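Local coordinates for paenibacillus xanthan lyase (Paenibacillus, PDB 6F2P), which cleaves the polysaccharide xanthan as a multidomain lyase of polysaccharide lyase family 8, at residues V980-V993 with W1002-S1014. Sequence-based numbering, arbitrary orientation.
Sequences VDVTHSGGTATLNV and WNLLGTYSFNAGS
His984 and Tyr1008 stack between the two sheets of a beta-sandwich of the Golvesin C-terminal domain family, at the far end of the chain. The hairpin of strands 980-984 and 987-993, closed by a type II turn from His984 to Gly987, packs on strand 1003-1010, which pairs antiparallel with strand 960-967 in the facing sheet.

The aromatic contact is an offset stack, ring centroids 4.6 Å apart and planes inclined by 28°. Tyr1008 CD1 lies over one face of the imidazole, while the opposite face meets Gly987 O. With CG held between backbone N and carbonyl carbon (chi1 54°), the His984 ring turns back over its own turn, where ND1 donates to Ser985 O from above the carbonyl plane. His984 CB sits over the face of the Phe1010 ring, 3.9 Å from its centroid. Replacing His984 with alanine would probably leave Tyr1008 without its stacking partner and the turn without the ND1 bond.

Apolar packing continues along the interface. Val982 CG1 touches Tyr1008 CD2 and, at the ring edge, Phe1010 CZ; Ala989 CB approaches Tyr1008 CE1 at 3.7 Å. The Leu1005 methyls divide, CD1 to Val980 CG1 and CD2 to Val993 CG1, beside a classic bulge of Leu1005 and Gly1006 opposite Val964.

Two polar bonds tie the turn to strand 1003-1010 and the following loop: Ser985 N reaches Ser1009 O in the carbonyl plane (2.7 Å), and Ser985 OG donates to Asn1011 OD1 at 3.0 Å.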
loop_
_atom_site.group_PDB
_atom_site.type_symbol
_atom_site.label_atom_id
_atom_site.label_comp_id
_atom_site.label_asym_id
_atom_site.label_seq_id
_atom_site.Cartn_x
_atom_site.Cartn_y
_atom_site.Cartn_z
ATOM N N VAL A 980 26.321 -1.328 -62.024
ATOM C CA VAL A 980 25.521 -1.365 -60.806
ATOM C C VAL A 980 25.526 -0.006 -60.118
ATOM O O VAL A 980 26.587 0.541 -59.823
ATOM C CB VAL A 980 26.050 -2.422 -59.821
ATOM C CG1 VAL A 980 25.174 -2.472 -58.576
ATOM C CG2 VAL A 980 26.110 -3.783 -60.493
ATOM N N ASP A 981 24.341 0.543 -59.873
ATOM C CA ASP A 981 24.223 1.789 -59.121
ATOM C C ASP A 981 23.965 1.515 -57.651
ATOM O O ASP A 981 23.215 0.607 -57.303
ATOM C CB ASP A 981 23.091 2.659 -59.668
ATOM C CG ASP A 981 23.363 3.150 -61.062
ATOM O OD1 ASP A 981 24.553 3.283 -61.421
ATOM O OD2 ASP A 981 22.387 3.398 -61.802
ATOM N N VAL A 982 24.594 2.303 -56.791
ATOM C CA VAL A 982 24.279 2.282 -55.375
ATOM C C VAL A 982 23.896 3.693 -54.954
ATOM O O VAL A 982 24.755 4.567 -54.837
ATOM C CB VAL A 982 25.469 1.790 -54.535
ATOM C CG1 VAL A 982 25.132 1.858 -53.058
ATOM C CG2 VAL A 982 25.850 0.376 -54.939
ATOM N N THR A 983 22.602 3.925 -54.760
ATOM C CA THR A 983 22.137 5.228 -54.301
ATOM C C THR A 983 22.078 5.226 -52.782
ATOM O O THR A 983 21.315 4.480 -52.186
ATOM C CB THR A 983 20.753 5.588 -54.874
ATOM O OG1 THR A 983 20.722 5.313 -56.281
ATOM C CG2 THR A 983 20.447 7.057 -54.638
ATOM N N HIS A 984 22.900 6.061 -52.163
ATOM C CA HIS A 984 23.006 6.105 -50.714
ATOM C C HIS A 984 22.780 7.530 -50.220
ATOM O O HIS A 984 22.378 8.412 -50.985
ATOM C CB HIS A 984 24.399 5.641 -50.298
ATOM C CG HIS A 984 25.495 6.403 -50.961
ATOM N ND1 HIS A 984 26.096 7.507 -50.386
ATOM C CD2 HIS A 984 26.080 6.258 -52.177
ATOM C CE1 HIS A 984 27.005 7.990 -51.205
ATOM N NE2 HIS A 984 27.016 7.247 -52.305
ATOM N N SER A 985 23.047 7.754 -48.939
ATOM C CA SER A 985 22.968 9.093 -48.377
ATOM C C SER A 985 24.152 9.925 -48.872
ATOM O O SER A 985 25.316 9.596 -48.616
ATOM C CB SER A 985 22.942 9.036 -46.845
ATOM O OG SER A 985 22.850 10.329 -46.272
ATOM N N GLY A 986 23.849 10.992 -49.598
ATOM C CA GLY A 986 24.882 11.888 -50.075
ATOM C C GLY A 986 25.075 11.848 -51.578
ATOM O O GLY A 986 25.691 12.748 -52.152
ATOM N N GLY A 987 24.555 10.804 -52.216
ATOM C CA GLY A 987 24.660 10.671 -53.657
ATOM C C GLY A 987 24.602 9.239 -54.152
ATOM O O GLY A 987 24.238 8.327 -53.413
ATOM N N THR A 988 24.968 9.050 -55.415
ATOM C CA THR A 988 24.920 7.742 -56.058
ATOM C C THR A 988 26.299 7.337 -56.574
ATOM O O THR A 988 27.020 8.156 -57.141
ATOM C CB THR A 988 23.929 7.745 -57.244
ATOM O OG1 THR A 988 22.622 8.107 -56.783
ATOM C CG2 THR A 988 23.870 6.376 -57.909
ATOM N N ALA A 989 26.662 6.074 -56.372
ATOM C CA ALA A 989 27.896 5.534 -56.931
ATOM C C ALA A 989 27.591 4.544 -58.058
ATOM O O ALA A 989 26.536 3.912 -58.070
ATOM C CB ALA A 989 28.726 4.865 -55.849
ATOM N N THR A 990 28.513 4.427 -59.009
ATOM C CA THR A 990 28.390 3.457 -60.089
ATOM C C THR A 990 29.678 2.658 -60.244
ATOM O O THR A 990 30.771 3.222 -60.236
ATOM C CB THR A 990 28.080 4.137 -61.433
ATOM O OG1 THR A 990 26.829 4.827 -61.343
ATOM C CG2 THR A 990 28.006 3.106 -62.556
ATOM N N LEU A 991 29.550 1.341 -60.366
ATOM C CA LEU A 991 30.689 0.501 -60.707
ATOM C C LEU A 991 30.237 -0.591 -61.659
ATOM O O LEU A 991 29.039 -0.840 -61.791
ATOM C CB LEU A 991 31.313 -0.122 -59.459
ATOM C CG LEU A 991 30.635 -1.330 -58.803
ATOM C CD1 LEU A 991 31.633 -2.079 -57.940
ATOM C CD2 LEU A 991 29.441 -0.900 -57.966
ATOM N N ASN A 992 31.189 -1.233 -62.329
ATOM C CA ASN A 992 30.881 -2.397 -63.150
ATOM C C ASN A 992 31.297 -3.670 -62.432
ATOM O O ASN A 992 32.339 -3.704 -61.783
ATOM C CB ASN A 992 31.570 -2.321 -64.521
ATOM C CG ASN A 992 30.950 -1.278 -65.433
ATOM O OD1 ASN A 992 29.876 -0.740 -65.149
ATOM N ND2 ASN A 992 31.619 -0.997 -66.550
ATOM N N VAL A 993 30.482 -4.714 -62.545
ATOM C CA VAL A 993 30.845 -6.019 -61.990
ATOM C C VAL A 993 31.002 -7.084 -63.086
ATOM O O VAL A 993 30.258 -7.093 -64.073
ATOM C CB VAL A 993 29.849 -6.491 -60.894
ATOM C CG1 VAL A 993 29.948 -5.599 -59.673
ATOM C CG2 VAL A 993 28.422 -6.507 -61.416
ATOM N N TRP A 1002 29.289 -13.530 -51.482
ATOM C CA TRP A 1002 28.929 -12.133 -51.268
ATOM C C TRP A 1002 30.067 -11.235 -51.724
ATOM O O TRP A 1002 31.161 -11.260 -51.159
ATOM C CB TRP A 1002 28.606 -11.856 -49.800
ATOM C CG TRP A 1002 27.261 -12.355 -49.377
ATOM C CD1 TRP A 1002 26.996 -13.289 -48.414
ATOM C CD2 TRP A 1002 25.993 -11.953 -49.907
ATOM N NE1 TRP A 1002 25.639 -13.489 -48.312
ATOM C CE2 TRP A 1002 25.002 -12.682 -49.219
ATOM C CE3 TRP A 1002 25.598 -11.045 -50.895
ATOM C CZ2 TRP A 1002 23.642 -12.531 -49.489
ATOM C CZ3 TRP A 1002 24.247 -10.896 -51.160
ATOM C CH2 TRP A 1002 23.286 -11.637 -50.459
ATOM N N ASN A 1003 29.807 -10.445 -52.757
ATOM C CA ASN A 1003 30.834 -9.584 -53.318
ATOM C C ASN A 1003 30.692 -8.166 -52.806
ATOM O O ASN A 1003 29.651 -7.534 -52.983
ATOM C CB ASN A 1003 30.783 -9.620 -54.850
ATOM C CG ASN A 1003 31.271 -10.940 -55.412
ATOM O OD1 ASN A 1003 32.370 -11.393 -55.085
ATOM N ND2 ASN A 1003 30.447 -11.579 -56.238
ATOM N N LEU A 1004 31.740 -7.668 -52.163
ATOM C CA LEU A 1004 31.704 -6.317 -51.626
ATOM C C LEU A 1004 31.762 -5.277 -52.745
ATOM O O LEU A 1004 32.762 -5.176 -53.453
ATOM C CB LEU A 1004 32.854 -6.116 -50.643
ATOM C CG LEU A 1004 32.836 -4.795 -49.885
ATOM C CD1 LEU A 1004 31.468 -4.594 -49.259
ATOM C CD2 LEU A 1004 33.920 -4.784 -48.822
ATOM N N LEU A 1005 30.684 -4.511 -52.896
ATOM C CA LEU A 1005 30.610 -3.454 -53.908
ATOM C C LEU A 1005 31.189 -2.148 -53.389
ATOM O O LEU A 1005 31.916 -1.456 -54.098
ATOM C CB LEU A 1005 29.165 -3.213 -54.351
ATOM C CG LEU A 1005 28.370 -4.429 -54.825
ATOM C CD1 LEU A 1005 27.089 -3.992 -55.505
ATOM C CD2 LEU A 1005 29.207 -5.290 -55.753
ATOM N N GLY A 1006 30.852 -1.808 -52.149
ATOM C CA GLY A 1006 31.337 -0.585 -51.542
ATOM C C GLY A 1006 30.819 -0.380 -50.135
ATOM O O GLY A 1006 30.097 -1.219 -49.595
ATOM N N THR A 1007 31.193 0.744 -49.536
ATOM C CA THR A 1007 30.765 1.066 -48.185
ATOM C C THR A 1007 30.293 2.521 -48.153
ATOM O O THR A 1007 31.042 3.432 -48.496
ATOM C CB THR A 1007 31.903 0.810 -47.183
ATOM O OG1 THR A 1007 32.419 -0.511 -47.383
ATOM C CG2 THR A 1007 31.411 0.924 -45.758
ATOM N N TYR A 1008 29.036 2.732 -47.767
ATOM C CA TYR A 1008 28.401 4.045 -47.890
ATOM C C TYR A 1008 27.549 4.385 -46.676
ATOM O O TYR A 1008 27.227 3.514 -45.868
ATOM C CB TYR A 1008 27.531 4.098 -49.154
ATOM C CG TYR A 1008 28.259 3.654 -50.403
ATOM C CD1 TYR A 1008 28.949 4.570 -51.189
ATOM C CD2 TYR A 1008 28.268 2.315 -50.793
ATOM C CE1 TYR A 1008 29.627 4.169 -52.325
ATOM C CE2 TYR A 1008 28.945 1.904 -51.931
ATOM C CZ TYR A 1008 29.623 2.836 -52.693
ATOM O OH TYR A 1008 30.303 2.440 -53.823
ATOM N N SER A 1009 27.193 5.660 -46.549
ATOM C CA SER A 1009 26.274 6.090 -45.502
ATOM C C SER A 1009 24.851 5.982 -46.005
ATOM O O SER A 1009 24.529 6.458 -47.086
ATOM C CB SER A 1009 26.554 7.533 -45.091
ATOM O OG SER A 1009 27.796 7.636 -44.427
ATOM N N PHE A 1010 23.996 5.343 -45.221
ATOM C CA PHE A 1010 22.583 5.269 -45.561
ATOM C C PHE A 1010 21.742 5.879 -44.447
ATOM O O PHE A 1010 22.103 5.815 -43.271
ATOM C CB PHE A 1010 22.146 3.820 -45.776
ATOM C CG PHE A 1010 22.728 3.177 -46.999
ATOM C CD1 PHE A 1010 22.102 3.309 -48.232
ATOM C CD2 PHE A 1010 23.887 2.414 -46.914
ATOM C CE1 PHE A 1010 22.629 2.698 -49.369
ATOM C CE2 PHE A 1010 24.425 1.802 -48.043
ATOM C CZ PHE A 1010 23.792 1.943 -49.274
ATOM N N ASN A 1011 20.617 6.471 -44.825
ATOM C CA ASN A 1011 19.633 6.900 -43.847
ATOM C C ASN A 1011 18.687 5.749 -43.555
ATOM O O ASN A 1011 18.471 4.881 -44.405
ATOM C CB ASN A 1011 18.847 8.109 -44.358
ATOM C CG ASN A 1011 19.729 9.325 -44.580
ATOM O OD1 ASN A 1011 19.992 9.715 -45.717
ATOM N ND2 ASN A 1011 20.187 9.930 -43.490
ATOM N N ALA A 1012 18.139 5.730 -42.346
ATOM C CA ALA A 1012 17.099 4.774 -42.016
ATOM C C ALA A 1012 15.910 5.021 -42.941
ATOM O O ALA A 1012 15.518 6.166 -43.169
ATOM C CB ALA A 1012 16.693 4.911 -40.558
ATOM N N GLY A 1013 15.356 3.951 -43.499
ATOM C CA GLY A 1013 14.243 4.088 -44.416
ATOM C C GLY A 1013 14.493 3.412 -45.748
ATOM O O GLY A 1013 15.265 2.452 -45.825
ATOM N N SER A 1014 13.839 3.911 -46.795
ATOM C CA SER A 1014 13.957 3.321 -48.132
ATOM C C SER A 1014 14.357 4.332 -49.211
ATOM O O SER A 1014 13.917 4.230 -50.363
ATOM C CB SER A 1014 12.652 2.624 -48.527
ATOM O OG SER A 1014 12.408 1.488 -47.716
#